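Local coordinates for SMI1/KNR4 family protein (Pseudomonas syringae pv. tomato, PDB 2PAG), which is of unknown function, though it binds calcium ions and belongs by sequence to the SMI1/KNR4 (SUKH) family, at residues Asn37-Phe40 and Val41-Glu44. Numbering follows the deposited sequence.
Sequences NIPF and VFKE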
# COMPACT_ATOMS: atom_id res chain seq x y z
N ASN A 37 -9.05 0.88 -10.93
CA ASN A 37 -8.17 1.99 -11.25
C ASN A 37 -7.51 2.36 -9.92
O ASN A 37 -8.21 2.65 -8.95
CB ASN A 37 -8.98 3.17 -11.79
CG ASN A 37 -8.11 4.25 -12.40
OD1 ASN A 37 -7.36 4.94 -11.70
ND2 ASN A 37 -8.18 4.39 -13.72
N ILE A 38 -6.18 2.32 -9.87
CA ILE A 38 -5.48 2.68 -8.64
C ILE A 38 -5.42 4.20 -8.57
O ILE A 38 -4.99 4.86 -9.51
CB ILE A 38 -4.03 2.12 -8.63
CG1 ILE A 38 -4.07 0.60 -8.69
CG2 ILE A 38 -3.30 2.60 -7.38
CD1 ILE A 38 -2.72 -0.04 -8.89
N PRO A 39 -5.89 4.79 -7.44
CA PRO A 39 -5.88 6.25 -7.28
C PRO A 39 -4.49 6.81 -7.59
O PRO A 39 -3.49 6.17 -7.27
CB PRO A 39 -6.27 6.43 -5.81
CG PRO A 39 -7.18 5.26 -5.57
CD PRO A 39 -6.42 4.13 -6.24
N PHE A 40 -4.44 7.99 -8.20
CA PHE A 40 -3.17 8.62 -8.57
C PHE A 40 -2.11 8.68 -7.49
O PHE A 40 -0.99 8.23 -7.71
CB PHE A 40 -3.38 10.05 -9.10
CG PHE A 40 -2.09 10.72 -9.54
CD1 PHE A 40 -1.62 10.55 -10.84
CD2 PHE A 40 -1.30 11.41 -8.63
CE1 PHE A 40 -0.37 11.06 -11.22
CE2 PHE A 40 -0.05 11.92 -9.00
CZ PHE A 40 0.41 11.74 -10.30
N VAL A 41 -2.43 9.25 -6.33
CA VAL A 41 -1.42 9.36 -5.28
C VAL A 41 -0.95 7.99 -4.80
O VAL A 41 0.22 7.81 -4.51
CB VAL A 41 -1.92 10.23 -4.10
CG1 VAL A 41 -0.85 10.32 -3.02
CG2 VAL A 41 -2.24 11.63 -4.60
N PHE A 42 -1.87 7.03 -4.73
CA PHE A 42 -1.51 5.67 -4.33
C PHE A 42 -0.53 5.11 -5.39
O PHE A 42 0.47 4.48 -5.06
CB PHE A 42 -2.79 4.82 -4.26
CG PHE A 42 -2.61 3.44 -3.67
CD1 PHE A 42 -1.37 2.98 -3.27
CD2 PHE A 42 -3.72 2.62 -3.52
CE1 PHE A 42 -1.23 1.69 -2.72
CE2 PHE A 42 -3.60 1.34 -2.99
CZ PHE A 42 -2.35 0.87 -2.59
N LYS A 43 -0.81 5.38 -6.66
CA LYS A 43 0.06 4.91 -7.74
C LYS A 43 1.43 5.56 -7.59
O LYS A 43 2.46 4.92 -7.83
CB LYS A 43 -0.56 5.28 -9.09
CG LYS A 43 0.14 4.69 -10.29
CD LYS A 43 -0.80 4.65 -11.49
CE LYS A 43 -1.35 6.03 -11.83
NZ LYS A 43 -2.29 5.98 -12.99
N GLU A 44 1.45 6.83 -7.20
CA GLU A 44 2.69 7.57 -7.00
C GLU A 44 3.49 6.91 -5.89
O GLU A 44 4.71 6.75 -5.99
CB GLU A 44 2.36 9.02 -6.65
CG GLU A 44 3.56 9.91 -6.47
CD GLU A 44 3.13 11.34 -6.25
OE1 GLU A 44 2.40 11.59 -5.27
OE2 GLU A 44 3.52 12.21 -7.07
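P39 O accepts the backbone N-H of K43, with K43 N 2.9 Å from the oxygen, closing the first turn of helix 40-49 from the residue just before it. The bond is moderately bent at the hydrogen (157°) and, at the oxygen, lies close to the line of the carbonyl (164°). One residue further on, E44 N repeats the i to i+4 pattern with F40 O, again at 2.9 Å, the donor lying in the plane of the carbonyl. Two carbonyls at the helix entrance are thus satisfied by amides one turn later.

The start of this helix is a worked case of proline at the N-cap. Ring closure leaves P39 without an N-H, and the chain is still extended at this residue before it turns helical from F40. The preceding amide, I38 N, finds its acceptor in the E31 carboxylate on helix 24-34, which ties the incoming loop to that helix.

The apolar side chains of I38, P39 and F42 pack against one another, and P39 and F42 also touch I88 of strand 88-93. I38 CG2, anti to its own backbone nitrogen, meets F42 CB at 3.9 Å and lies equally near CG and CD2, an oblique approach to that side of the ring. P39 lies alongside F42, its CD 4.1 Å from CD2 of that ring. Elsewhere on this first turn the F40 ring crosses the E44 carboxylate at a steep 69° between planes, with F40 CE2 4.1 Å from E44 OE2, a loose van der Waals contact at this distance. The hydrogen bond of the carboxylate is made by the other oxygen: E44 extends beyond CG, and its OE1 accepts the indole NE1 of W125, linking the first turn to helix 124-132.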